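Local coordinates for protein putative MAR1 (Leishmania donovani, PDB 1X9G) that is of unknown function but belongs to the isochorismatase superfamily and has been proposed to be a MAR1 ribonuclease, at residues Pro14-Gly19 with Ala180-Phe185; Lys20-Cys25 with Glu105-Ala110; Ala46-Arg51 with Lys190-Glu195; Asn132-Leu137 with Gly161-Ile166. All blocks are in the same frame, centred on the assembly; numbering follows the deposited sequence.

Contact 1: residues Pro14-Gly19 with Ala180-Phe185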
loop_
_atom_site.group_PDB
_atom_site.type_symbol
_atom_site.label_atom_id
_atom_site.label_comp_id
_atom_site.label_asym_id
_atom_site.label_seq_id
_atom_site.Cartn_x
_atom_site.Cartn_y
_atom_site.Cartn_z
ATOM N N PRO A 14 -3.038 -8.287 22.077
ATOM C CA PRO A 14 -3.122 -9.504 22.888
ATOM C C PRO A 14 -4.402 -9.439 23.712
ATOM O O PRO A 14 -4.986 -8.340 23.803
ATOM C CB PRO A 14 -1.879 -9.419 23.789
ATOM C CG PRO A 14 -1.539 -7.977 23.870
ATOM C CD PRO A 14 -2.122 -7.280 22.653
ATOM N N HIS A 15 -4.835 -10.583 24.276
ATOM C CA HIS A 15 -5.952 -10.641 25.236
ATOM C C HIS A 15 -5.836 -9.507 26.262
ATOM O O HIS A 15 -4.750 -9.229 26.751
ATOM C CB HIS A 15 -6.094 -12.025 25.934
ATOM C CG HIS A 15 -7.315 -12.101 26.801
ATOM N ND1 HIS A 15 -7.269 -11.913 28.172
ATOM C CD2 HIS A 15 -8.632 -12.202 26.483
ATOM C CE1 HIS A 15 -8.498 -11.924 28.662
ATOM N NE2 HIS A 15 -9.345 -12.090 27.660
ATOM N N TYR A 16 -6.952 -8.855 26.578
ATOM C CA TYR A 16 -6.942 -7.682 27.490
ATOM C C TYR A 16 -6.195 -7.833 28.826
ATOM O O TYR A 16 -5.750 -6.823 29.398
ATOM C CB TYR A 16 -8.354 -7.122 27.762
ATOM C CG TYR A 16 -9.368 -8.073 28.395
ATOM C CD1 TYR A 16 -10.497 -8.475 27.673
ATOM C CD2 TYR A 16 -9.240 -8.526 29.721
ATOM C CE1 TYR A 16 -11.454 -9.325 28.226
ATOM C CE2 TYR A 16 -10.210 -9.400 30.303
ATOM C CZ TYR A 16 -11.319 -9.792 29.536
ATOM O OH TYR A 16 -12.311 -10.645 30.022
ATOM N N SER A 17 -6.051 -9.074 29.292
ATOM C CA SER A 17 -5.458 -9.365 30.591
ATOM C C SER A 17 -3.949 -9.570 30.547
ATOM O O SER A 17 -3.321 -9.740 31.594
ATOM C CB SER A 17 -6.133 -10.603 31.220
ATOM O OG SER A 17 -5.850 -11.766 30.449
ATOM N N LYS A 18 -3.371 -9.582 29.347
ATOM C CA LYS A 18 -1.915 -9.641 29.169
ATOM C C LYS A 18 -1.362 -8.194 29.091
ATOM O O LYS A 18 -1.501 -7.513 28.065
ATOM C CB LYS A 18 -1.585 -10.471 27.917
ATOM C CG LYS A 18 -0.076 -10.752 27.666
ATOM C CD LYS A 18 0.196 -11.532 26.336
ATOM C CE LYS A 18 1.606 -11.220 25.717
ATOM N NZ LYS A 18 1.771 -9.866 24.988
ATOM N N GLY A 19 -0.785 -7.710 30.192
ATOM C CA GLY A 19 -0.183 -6.369 30.245
ATOM C C GLY A 19 -1.168 -5.240 30.480
ATOM O O GLY A 19 -2.201 -5.446 31.114
ATOM N N ALA A 180 -15.758 -15.735 22.208
ATOM C CA ALA A 180 -17.148 -15.328 22.487
ATOM C C ALA A 180 -17.704 -15.908 23.814
ATOM O O ALA A 180 -18.823 -15.578 24.217
ATOM C CB ALA A 180 -18.082 -15.664 21.306
ATOM N N MET A 181 -16.921 -16.768 24.473
ATOM C CA MET A 181 -17.262 -17.304 25.811
ATOM C C MET A 181 -16.420 -16.657 26.907
ATOM O O MET A 181 -16.221 -17.219 27.980
ATOM C CB MET A 181 -17.136 -18.833 25.838
ATOM C CG MET A 181 -18.237 -19.555 25.042
ATOM S SD MET A 181 -19.919 -19.480 25.768
ATOM C CE MET A 181 -20.683 -18.071 24.931
ATOM N N ASP A 182 -15.933 -15.460 26.613
ATOM C CA ASP A 182 -15.081 -14.706 27.522
ATOM C C ASP A 182 -15.967 -14.088 28.593
ATOM O O ASP A 182 -17.061 -13.631 28.267
ATOM C CB ASP A 182 -14.356 -13.592 26.748
ATOM C CG ASP A 182 -13.274 -12.941 27.565
ATOM O OD1 ASP A 182 -12.144 -13.476 27.578
ATOM O OD2 ASP A 182 -13.550 -11.915 28.213
ATOM N N PRO A 183 -15.491 -14.044 29.864
ATOM C CA PRO A 183 -16.355 -13.556 30.959
ATOM C C PRO A 183 -16.837 -12.149 30.655
ATOM O O PRO A 183 -17.924 -11.730 31.108
ATOM C CB PRO A 183 -15.424 -13.555 32.176
ATOM C CG PRO A 183 -14.399 -14.563 31.875
ATOM C CD PRO A 183 -14.167 -14.448 30.375
ATOM N N ASN A 184 -16.051 -11.426 29.861
ATOM C CA ASN A 184 -16.433 -10.054 29.560
ATOM C C ASN A 184 -17.169 -9.814 28.236
ATOM O O ASN A 184 -17.595 -8.693 27.960
ATOM C CB ASN A 184 -15.284 -9.084 29.822
ATOM C CG ASN A 184 -15.147 -8.780 31.282
ATOM O OD1 ASN A 184 -16.099 -8.315 31.923
ATOM N ND2 ASN A 184 -13.981 -9.057 31.835
ATOM N N PHE A 185 -17.395 -10.896 27.496
ATOM C CA PHE A 185 -17.966 -10.793 26.182
ATOM C C PHE A 185 -19.354 -10.148 26.055
ATOM O O PHE A 185 -19.509 -9.255 25.236
ATOM C CB PHE A 185 -17.886 -12.106 25.385
ATOM C CG PHE A 185 -18.390 -11.951 23.992
ATOM C CD1 PHE A 185 -19.551 -12.587 23.581
ATOM C CD2 PHE A 185 -17.756 -11.054 23.109
ATOM C CE1 PHE A 185 -20.044 -12.389 22.267
ATOM C CE2 PHE A 185 -18.237 -10.834 21.826
ATOM C CZ PHE A 185 -19.380 -11.503 21.395
#
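The phenol ring of Tyr-16 has Asp-182 OD2 at its edge, near the ring plane, while one face carries His-15, whose CE1 stands 3.4 Å above the ring centre. The imidazole has Asp-182 OD1 near its plane at one edge and Ser-17 OG in plane at another. Tyr-16 CG, between its backbone N and carbonyl carbon (chi1 59°), lies over a face of the imidazole. Asp-182 suits this place because its two oxygens can serve two neighbouring rings: His-15 NE2 donates to OD1 over 3.1 Å, on the syn side. Tyr-16 and Asp-182 meet tip to tip, with OH giving a short bond of 2.5 Å to the syn lone pair of OD2; ring and carboxylate planes are 87° apart. Tyr-16 OH also accepts from Asn-184 ND2, 2.9 Å away, and lies close to the amide plane. His-15 ND1 and Ser-17 OG are 2.7 Å apart in a hydrogen bond that, together with the NE2 bond, holds the imidazole's rotation. On its anti side, OD2 takes a further bond from Asn-184 N. A His-carboxylate hydrogen bond is thus combined with an aspartate capping bond in the type I turn leading into helix 185-191.

Contact 2: residues Lys20-Cys25 with Glu105-Ala110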
loop_
_atom_site.group_PDB
_atom_site.type_symbol
_atom_site.label_atom_id
_atom_site.label_comp_id
_atom_site.label_asym_id
_atom_site.label_seq_id
_atom_site.Cartn_x
_atom_site.Cartn_y
_atom_site.Cartn_z
ATOM N N LYS A 20 -0.824 -4.043 30.006
ATOM C CA LYS A 20 -1.670 -2.855 30.129
ATOM C C LYS A 20 -1.787 -2.153 28.780
ATOM O O LYS A 20 -0.863 -2.183 27.973
ATOM C CB LYS A 20 -1.115 -1.838 31.150
ATOM C CG LYS A 20 -0.739 -2.385 32.518
ATOM C CD LYS A 20 -0.641 -1.270 33.555
ATOM C CE LYS A 20 -0.928 -1.768 35.017
ATOM N NZ LYS A 20 -2.312 -1.410 35.546
ATOM N N THR A 21 -2.923 -1.495 28.574
ATOM C CA THR A 21 -3.237 -0.736 27.381
ATOM C C THR A 21 -3.736 0.644 27.771
ATOM O O THR A 21 -4.668 0.756 28.563
ATOM C CB THR A 21 -4.401 -1.396 26.616
ATOM O OG1 THR A 21 -3.977 -2.658 26.089
ATOM C CG2 THR A 21 -4.900 -0.468 25.473
ATOM N N ALA A 22 -3.139 1.692 27.212
ATOM C CA ALA A 22 -3.723 3.039 27.321
ATOM C C ALA A 22 -4.597 3.345 26.107
ATOM O O ALA A 22 -4.171 3.168 24.943
ATOM C CB ALA A 22 -2.638 4.144 27.521
ATOM N N PHE A 23 -5.833 3.746 26.398
ATOM C CA PHE A 23 -6.669 4.458 25.463
ATOM C C PHE A 23 -6.308 5.942 25.508
ATOM O O PHE A 23 -6.299 6.576 26.559
ATOM C CB PHE A 23 -8.150 4.212 25.754
ATOM C CG PHE A 23 -8.530 2.737 25.770
ATOM C CD1 PHE A 23 -9.209 2.194 26.846
ATOM C CD2 PHE A 23 -8.204 1.897 24.698
ATOM C CE1 PHE A 23 -9.567 0.818 26.869
ATOM C CE2 PHE A 23 -8.555 0.531 24.711
ATOM C CZ PHE A 23 -9.244 -0.010 25.813
ATOM N N LEU A 24 -5.961 6.480 24.346
ATOM C CA LEU A 24 -5.471 7.841 24.250
ATOM C C LEU A 24 -6.393 8.627 23.359
ATOM O O LEU A 24 -6.443 8.379 22.152
ATOM C CB LEU A 24 -4.062 7.825 23.697
ATOM C CG LEU A 24 -3.290 9.115 23.684
ATOM C CD1 LEU A 24 -3.635 9.946 24.936
ATOM C CD2 LEU A 24 -1.758 8.823 23.538
ATOM N N CYS A 25 -7.122 9.568 23.959
ATOM C CA CYS A 25 -8.172 10.284 23.268
ATOM C C CYS A 25 -7.657 11.664 22.879
ATOM O O CYS A 25 -7.529 12.564 23.731
ATOM C CB CYS A 25 -9.413 10.380 24.145
ATOM S SG CYS A 25 -10.690 11.424 23.406
ATOM N N GLU A 105 4.710 4.494 31.894
ATOM C CA GLU A 105 5.888 3.776 32.376
ATOM C C GLU A 105 5.667 2.273 32.454
ATOM O O GLU A 105 6.624 1.518 32.289
ATOM C CB GLU A 105 6.389 4.320 33.716
ATOM C CG GLU A 105 7.574 5.312 33.623
ATOM C CD GLU A 105 7.892 5.999 34.981
ATOM O OE1 GLU A 105 8.080 5.292 36.006
ATOM O OE2 GLU A 105 7.953 7.255 35.018
ATOM N N ASP A 106 4.419 1.843 32.662
ATOM C CA ASP A 106 4.088 0.400 32.763
ATOM C C ASP A 106 3.049 -0.097 31.748
ATOM O O ASP A 106 2.355 -1.106 32.007
ATOM C CB ASP A 106 3.565 0.082 34.173
ATOM C CG ASP A 106 2.244 0.784 34.473
ATOM O OD1 ASP A 106 1.843 1.679 33.691
ATOM O OD2 ASP A 106 1.605 0.444 35.493
ATOM N N VAL A 107 2.916 0.623 30.625
ATOM C CA VAL A 107 1.875 0.343 29.627
ATOM C C VAL A 107 2.566 -0.263 28.429
ATOM O O VAL A 107 3.624 0.219 28.031
ATOM C CB VAL A 107 0.993 1.625 29.290
ATOM C CG1 VAL A 107 0.174 1.467 27.981
ATOM C CG2 VAL A 107 0.014 1.936 30.448
ATOM N N ASP A 108 2.001 -1.344 27.886
ATOM C CA ASP A 108 2.601 -2.040 26.728
ATOM C C ASP A 108 2.050 -1.605 25.372
ATOM O O ASP A 108 2.788 -1.598 24.363
ATOM C CB ASP A 108 2.423 -3.534 26.891
ATOM C CG ASP A 108 3.102 -4.037 28.130
ATOM O OD1 ASP A 108 2.444 -4.169 29.188
ATOM O OD2 ASP A 108 4.324 -4.244 28.054
ATOM N N ASN A 109 0.754 -1.263 25.365
ATOM C CA ASN A 109 -0.006 -0.981 24.156
ATOM C C ASN A 109 -0.745 0.339 24.237
ATOM O O ASN A 109 -1.323 0.651 25.260
ATOM C CB ASN A 109 -1.049 -2.063 23.922
ATOM C CG ASN A 109 -0.522 -3.434 24.190
ATOM O OD1 ASN A 109 -0.694 -3.952 25.276
ATOM N ND2 ASN A 109 0.142 -4.026 23.216
ATOM N N ALA A 110 -0.756 1.095 23.155
ATOM C CA ALA A 110 -1.526 2.305 23.086
ATOM C C ALA A 110 -2.474 2.203 21.920
ATOM O O ALA A 110 -2.063 1.873 20.814
ATOM C CB ALA A 110 -0.620 3.493 22.927
#
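Parallel beta pairing joins Thr-21 to Asn-109 and Ala-22 to Ala-110, at the start of two adjacent inner strands of the six-stranded sheet in this isochorismatase-like alpha/beta fold. The ladder begins at Lys-20 O, which is gripped by two amides, Asp-108 N at 3.0 Å and Asn-109 N at 3.2 Å. The second of these lies in the carbonyl plane, whereas Asp-108 N sits above it. One step on, Ala-22 N donates to Asn-109 O over 2.9 Å, and Thr-21 CA makes a CA-H...O contact of 3.2 Å with that same Asn-109 O. Thr-21 and Asn-109 project from one face of the sheet, Ala-22 and Ala-110 from the other. The small methyl of Ala-22 leaves room for Val-107, whose CG1, anti to the backbone N (chi1 164°), comes 3.9 Å from Ala-22 CB. At the exposed margin the aliphatic part of Lys-20 crosses the Asp-106 side chain obliquely, CE lying 3.4 Å from Asp-106 OD2. Lys-20 NZ is near the Asp-106 carboxylate but beyond salt-bridge range; that carboxylate pairs through OD1 with Lys-61. On the other flank of strand 21-26, Phe-23 bonds through its backbone to Lys-61 and Ile-63 of strand 60-67, and its ring packs against Leu-49, Leu-52 and His-53 of helix 39-55.

Contact 3: residues Ala46-Arg51 with Lys190-Glu195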
loop_
_atom_site.group_PDB
_atom_site.type_symbol
_atom_site.label_atom_id
_atom_site.label_comp_id
_atom_site.label_asym_id
_atom_site.label_seq_id
_atom_site.Cartn_x
_atom_site.Cartn_y
_atom_site.Cartn_z
ATOM N N ALA A 46 -14.508 7.328 20.659
ATOM C CA ALA A 46 -14.110 7.823 21.992
ATOM C C ALA A 46 -15.028 7.302 23.076
ATOM O O ALA A 46 -14.548 6.751 24.069
ATOM C CB ALA A 46 -14.076 9.349 22.030
ATOM N N ASN A 47 -16.339 7.423 22.859
ATOM C CA ASN A 47 -17.327 6.776 23.760
ATOM C C ASN A 47 -17.157 5.266 23.807
ATOM O O ASN A 47 -17.012 4.741 24.904
ATOM C CB ASN A 47 -18.787 7.128 23.428
ATOM C CG ASN A 47 -19.119 8.602 23.683
ATOM O OD1 ASN A 47 -18.704 9.198 24.692
ATOM N ND2 ASN A 47 -19.887 9.193 22.762
ATOM N N ARG A 48 -17.122 4.584 22.642
ATOM C CA ARG A 48 -16.917 3.110 22.582
ATOM C C ARG A 48 -15.760 2.571 23.420
ATOM O O ARG A 48 -15.949 1.632 24.195
ATOM C CB ARG A 48 -16.797 2.575 21.143
ATOM C CG ARG A 48 -16.485 1.058 21.061
ATOM C CD ARG A 48 -16.544 0.486 19.590
ATOM N NE ARG A 48 -17.918 0.131 19.200
ATOM C CZ ARG A 48 -18.328 -0.116 17.954
ATOM N NH1 ARG A 48 -17.468 -0.081 16.926
ATOM N NH2 ARG A 48 -19.606 -0.420 17.725
ATOM N N LEU A 49 -14.575 3.160 23.254
ATOM C CA LEU A 49 -13.380 2.784 24.043
ATOM C C LEU A 49 -13.483 3.229 25.505
ATOM O O LEU A 49 -12.710 2.757 26.357
ATOM C CB LEU A 49 -12.095 3.361 23.401
ATOM C CG LEU A 49 -11.482 2.674 22.153
ATOM C CD1 LEU A 49 -11.104 1.206 22.417
ATOM C CD2 LEU A 49 -12.429 2.697 21.006
ATOM N N ALA A 50 -14.400 4.164 25.776
ATOM C CA ALA A 50 -14.569 4.711 27.125
ATOM C C ALA A 50 -15.296 3.669 27.906
ATOM O O ALA A 50 -14.819 3.260 28.959
ATOM C CB ALA A 50 -15.349 6.044 27.120
ATOM N N ARG A 51 -16.410 3.196 27.337
ATOM C CA ARG A 51 -17.237 2.153 27.949
ATOM C C ARG A 51 -16.486 0.835 28.064
ATOM O O ARG A 51 -16.635 0.107 29.065
ATOM C CB ARG A 51 -18.542 1.956 27.172
ATOM C CG ARG A 51 -19.365 3.258 26.914
ATOM C CD ARG A 51 -19.946 3.868 28.168
ATOM N NE ARG A 51 -18.978 4.569 29.009
ATOM C CZ ARG A 51 -18.492 5.787 28.741
ATOM N NH1 ARG A 51 -18.831 6.406 27.597
ATOM N NH2 ARG A 51 -17.626 6.376 29.590
ATOM N N LYS A 190 -22.184 -5.834 23.662
ATOM C CA LYS A 190 -23.237 -4.839 23.704
ATOM C C LYS A 190 -22.816 -3.497 23.090
ATOM O O LYS A 190 -23.623 -2.806 22.446
ATOM C CB LYS A 190 -23.716 -4.702 25.169
ATOM C CG LYS A 190 -24.135 -3.304 25.654
ATOM C CD LYS A 190 -23.766 -3.087 27.131
ATOM C CE LYS A 190 -22.386 -2.399 27.309
ATOM N NZ LYS A 190 -22.487 -0.975 27.845
ATOM N N LEU A 191 -21.557 -3.132 23.306
ATOM C CA LEU A 191 -20.945 -1.967 22.671
ATOM C C LEU A 191 -20.996 -2.071 21.145
ATOM O O LEU A 191 -21.415 -1.139 20.460
ATOM C CB LEU A 191 -19.499 -1.848 23.137
ATOM C CG LEU A 191 -19.365 -1.614 24.633
ATOM C CD1 LEU A 191 -17.924 -1.624 25.108
ATOM C CD2 LEU A 191 -20.050 -0.275 24.961
ATOM N N LEU A 192 -20.587 -3.231 20.639
ATOM C CA LEU A 192 -20.594 -3.578 19.207
ATOM C C LEU A 192 -21.962 -3.543 18.498
ATOM O O LEU A 192 -22.024 -3.596 17.263
ATOM C CB LEU A 192 -19.983 -4.980 19.023
ATOM C CG LEU A 192 -18.510 -5.194 18.662
ATOM C CD1 LEU A 192 -17.558 -4.097 19.151
ATOM C CD2 LEU A 192 -18.053 -6.578 19.138
ATOM N N LYS A 193 -23.056 -3.499 19.268
ATOM C CA LYS A 193 -24.404 -3.443 18.674
ATOM C C LYS A 193 -24.812 -1.996 18.446
ATOM O O LYS A 193 -25.777 -1.746 17.733
ATOM C CB LYS A 193 -25.436 -4.227 19.501
ATOM C CG LYS A 193 -25.215 -5.777 19.454
ATOM C CD LYS A 193 -26.063 -6.537 20.526
ATOM C CE LYS A 193 -25.728 -8.081 20.597
ATOM N NZ LYS A 193 -25.509 -8.582 22.022
ATOM N N GLU A 194 -24.049 -1.059 19.027
ATOM C CA GLU A 194 -24.187 0.388 18.740
ATOM C C GLU A 194 -23.657 0.721 17.335
ATOM O O GLU A 194 -22.669 0.156 16.867
ATOM C CB GLU A 194 -23.496 1.264 19.794
ATOM C CG GLU A 194 -23.951 1.049 21.245
ATOM C CD GLU A 194 -23.087 1.816 22.296
ATOM O OE1 GLU A 194 -22.729 1.198 23.323
ATOM O OE2 GLU A 194 -22.764 3.029 22.118
ATOM N N GLU A 195 -24.360 1.629 16.677
ATOM C CA GLU A 195 -24.113 2.004 15.301
ATOM C C GLU A 195 -23.617 3.455 15.267
ATOM O O GLU A 195 -24.190 4.319 15.957
ATOM C CB GLU A 195 -25.418 1.934 14.496
ATOM C CG GLU A 195 -26.193 0.613 14.563
ATOM C CD GLU A 195 -25.860 -0.311 13.403
ATOM O OE1 GLU A 195 -26.783 -0.990 12.890
ATOM O OE2 GLU A 195 -24.670 -0.354 12.996
#
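Arg-48 leaves helix 39-55 and reaches across to Leu-191, Leu-192 and Glu-194. From CB the chain first runs straight: CG is anti to the backbone N (chi1 176°) and CD continues the extension. These three methylenes carry the head group across to segment 190-195. The chain then bends at chi3 (-84°), which sets NE 3.9 Å from Leu-191 O. CZ, the centre of the guanidinium, has Leu-192 CD1 over one face at 4.2 Å, an apolar lid on a flat group whose polar rim is engaged in its plane. At the tip NH2 makes a weak hydrogen bond of 3.4 Å to Leu-191 O, which lies at the guanidinium edge; the approach is fairly straight, 163° at the hydrogen. Glu-194 O is nearer to NH2, at 3.2 Å, but poorly angled. NH1 turns to Ser-169 OG, a stronger partner. Leu-191 O also accepts from Glu-194 N at 3.0 Å, within the type I turn that Arg-48 thus faces. Arginine suits the place, being long enough to cross and able to donate in more than one direction. Beside it, Leu-191 and Arg-51 meet at about a right angle, with CD2 of the leucine 3.5 Å from CB of Arg-51; the head group of Arg-51 goes to Glu-54 and Thr-80. Leu-191 also touches Leu-52 on helix 39-55, while Leu-173 of helix 169-176 touches both Arg-48 and Leu-192, so three helices converge around the arginine.

Contact 4: residues Asn132-Leu137 with Gly161-Ile166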
loop_
_atom_site.group_PDB
_atom_site.type_symbol
_atom_site.label_atom_id
_atom_site.label_comp_id
_atom_site.label_asym_id
_atom_site.label_seq_id
_atom_site.Cartn_x
_atom_site.Cartn_y
_atom_site.Cartn_z
ATOM N N ASN A 132 9.016 2.273 22.379
ATOM C CA ASN A 132 8.760 0.828 22.284
ATOM C C ASN A 132 7.369 0.358 22.677
ATOM O O ASN A 132 7.210 -0.795 23.055
ATOM C CB ASN A 132 9.786 -0.021 23.046
ATOM C CG ASN A 132 11.215 0.300 22.675
ATOM O OD1 ASN A 132 11.601 0.356 21.498
ATOM N ND2 ASN A 132 12.026 0.489 23.696
ATOM N N LYS A 133 6.349 1.200 22.579
ATOM C CA LYS A 133 4.998 0.680 22.802
ATOM C C LYS A 133 4.427 0.122 21.490
ATOM O O LYS A 133 4.861 0.552 20.409
ATOM C CB LYS A 133 4.096 1.743 23.422
ATOM C CG LYS A 133 4.279 1.830 24.935
ATOM C CD LYS A 133 5.463 2.740 25.334
ATOM C CE LYS A 133 5.332 3.211 26.773
ATOM N NZ LYS A 133 5.884 2.227 27.745
ATOM N N ARG A 134 3.517 -0.858 21.556
ATOM C CA ARG A 134 2.821 -1.223 20.324
ATOM C C ARG A 134 1.684 -0.230 20.148
ATOM O O ARG A 134 0.937 0.047 21.108
ATOM C CB ARG A 134 2.285 -2.654 20.288
ATOM C CG ARG A 134 3.030 -3.662 21.123
ATOM C CD ARG A 134 3.443 -4.930 20.415
ATOM N NE ARG A 134 2.609 -5.351 19.281
ATOM C CZ ARG A 134 1.771 -6.390 19.290
ATOM N NH1 ARG A 134 1.593 -7.113 20.402
ATOM N NH2 ARG A 134 1.084 -6.688 18.191
ATOM N N VAL A 135 1.547 0.327 18.943
ATOM C CA VAL A 135 0.422 1.197 18.707
ATOM C C VAL A 135 -0.663 0.659 17.757
ATOM O O VAL A 135 -0.365 0.021 16.745
ATOM C CB VAL A 135 0.811 2.737 18.603
ATOM C CG1 VAL A 135 2.280 2.987 18.684
ATOM C CG2 VAL A 135 0.119 3.441 17.474
ATOM N N PHE A 136 -1.920 0.864 18.157
ATOM C CA PHE A 136 -3.102 0.355 17.468
ATOM C C PHE A 136 -4.068 1.467 17.275
ATOM O O PHE A 136 -4.338 2.221 18.213
ATOM C CB PHE A 136 -3.779 -0.754 18.273
ATOM C CG PHE A 136 -2.858 -1.865 18.631
ATOM C CD1 PHE A 136 -2.056 -1.772 19.771
ATOM C CD2 PHE A 136 -2.765 -3.003 17.815
ATOM C CE1 PHE A 136 -1.179 -2.824 20.099
ATOM C CE2 PHE A 136 -1.893 -4.036 18.106
ATOM C CZ PHE A 136 -1.109 -3.956 19.265
ATOM N N LEU A 137 -4.590 1.592 16.059
ATOM C CA LEU A 137 -5.298 2.799 15.690
ATOM C C LEU A 137 -6.600 2.412 15.028
ATOM O O LEU A 137 -6.592 1.730 14.046
ATOM C CB LEU A 137 -4.412 3.655 14.732
ATOM C CG LEU A 137 -3.088 4.189 15.308
ATOM C CD1 LEU A 137 -1.964 3.898 14.422
ATOM C CD2 LEU A 137 -3.189 5.701 15.573
ATOM N N GLY A 161 4.955 -0.855 10.422
ATOM C CA GLY A 161 4.784 -2.129 11.136
ATOM C C GLY A 161 6.173 -2.623 11.533
ATOM O O GLY A 161 7.162 -2.067 11.046
ATOM N N PRO A 162 6.270 -3.666 12.416
ATOM C CA PRO A 162 5.218 -4.477 13.087
ATOM C C PRO A 162 4.616 -3.867 14.336
ATOM O O PRO A 162 3.620 -4.369 14.844
ATOM C CB PRO A 162 5.951 -5.755 13.479
ATOM C CG PRO A 162 7.405 -5.383 13.556
ATOM C CD PRO A 162 7.636 -4.145 12.744
ATOM N N ASN A 163 5.167 -2.773 14.829
ATOM C CA ASN A 163 4.648 -2.241 16.051
ATOM C C ASN A 163 3.567 -1.163 15.891
ATOM O O ASN A 163 3.087 -0.653 16.896
ATOM C CB ASN A 163 5.795 -1.834 16.960
ATOM C CG ASN A 163 6.623 -3.030 17.378
ATOM O OD1 ASN A 163 7.829 -3.061 17.173
ATOM N ND2 ASN A 163 5.953 -4.069 17.907
ATOM N N CYS A 164 3.123 -0.897 14.656
ATOM C CA CYS A 164 1.987 -0.011 14.434
ATOM C C CYS A 164 0.923 -0.719 13.594
ATOM O O CYS A 164 1.238 -1.341 12.616
ATOM C CB CYS A 164 2.461 1.269 13.749
ATOM S SG CYS A 164 1.216 2.519 13.598
ATOM N N GLU A 165 -0.346 -0.659 13.997
ATOM C CA GLU A 165 -1.409 -1.338 13.233
ATOM C C GLU A 165 -2.670 -0.556 13.146
ATOM O O GLU A 165 -3.201 -0.138 14.175
ATOM C CB GLU A 165 -1.757 -2.704 13.811
ATOM C CG GLU A 165 -0.554 -3.625 14.045
ATOM C CD GLU A 165 -0.977 -5.025 14.543
ATOM O OE1 GLU A 165 -0.080 -5.886 14.615
ATOM O OE2 GLU A 165 -2.180 -5.243 14.877
ATOM N N ILE A 166 -3.158 -0.373 11.929
ATOM C CA ILE A 166 -4.370 0.376 11.691
ATOM C C ILE A 166 -5.473 -0.602 11.375
ATOM O O ILE A 166 -5.385 -1.362 10.398
ATOM C CB ILE A 166 -4.187 1.434 10.556
ATOM C CG1 ILE A 166 -3.063 2.411 10.936
ATOM C CG2 ILE A 166 -5.482 2.274 10.309
ATOM C CD1 ILE A 166 -2.694 3.279 9.824
#
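Backbone hydrogen bonds join Val-135 and Leu-137 to Asn-163 and Glu-165 in a parallel ladder. Val-135 N donates to Asn-163 O at 2.7 Å, Glu-165 N to Val-135 O at 2.8 Å, and Leu-137 N to Glu-165 O at 2.9 Å. CA-H...O contacts fall between these bonds, such as Phe-136 CA to Glu-165 O at 3.3 Å. The two strand segments run only 11° from parallel.

Apolar contacts occupy the face bearing Val-135, Cys-164, Leu-137 and Ile-166. With its SG anti to the backbone N (chi1 -173°), Cys-164 meets Leu-137 CD1 at 3.6 Å; that CD1 is 3.9 Å from Ile-166 CG1. The thiol, compact and polarisable, fits between the branched chains, and Val-125 of helix 117-130 packs against Val-135 and Leu-137.

Polar and aromatic contacts belong to the face of Phe-136 and Glu-165. These two lie side by side, pointing the same way, with Glu-165 OE2 at the ring edge, 3.5 Å from Phe-136 CE2; the planes stand 77° apart. Arg-134 lies alongside Glu-165 too, and Phe-136 CZ rests 3.6 Å above one face of its guanidinium, toward the rim. The salt bridge from Arg-134 to Glu-165 is long and uncertain; Leu-12 O is a firmer partner of Arg-134 NH2.

Chemically, backbone bonding carries the pairing that closes the beta-alpha-beta unit around helix 147-158. The partly positive ring edge of Phe-136 may help stabilise the carboxylate of buried Glu-165; any help from the guanidinium is less certain, as OE1 is doubtfully placed.

In the fold
Contacts 2 and 4 belong to the central sheet, while contacts 1 and 3 lie outside it. The centres of contacts 2 and 4 are about 11 Å apart, and probable hydrogen bonds from Ala-110 O to Phe-136 N (2.8 Å) and from Arg-134 O to Ala-110 N (2.9 Å) continue one ladder into the other. Contact 1 leads straight into contact 2 along the chain, and Gly-19 CA packs 3.6 Å from Asp-108 OD1. Contact 3 meets contact 2 through Phe-23 CE2 and Leu-49 CD1, 3.5 Å apart. Helix 185-191 leads from contact 1 toward contact 3, so both attach the C-terminal region. Contacts 3 and 4 lie farthest apart, about 22 Å between centres.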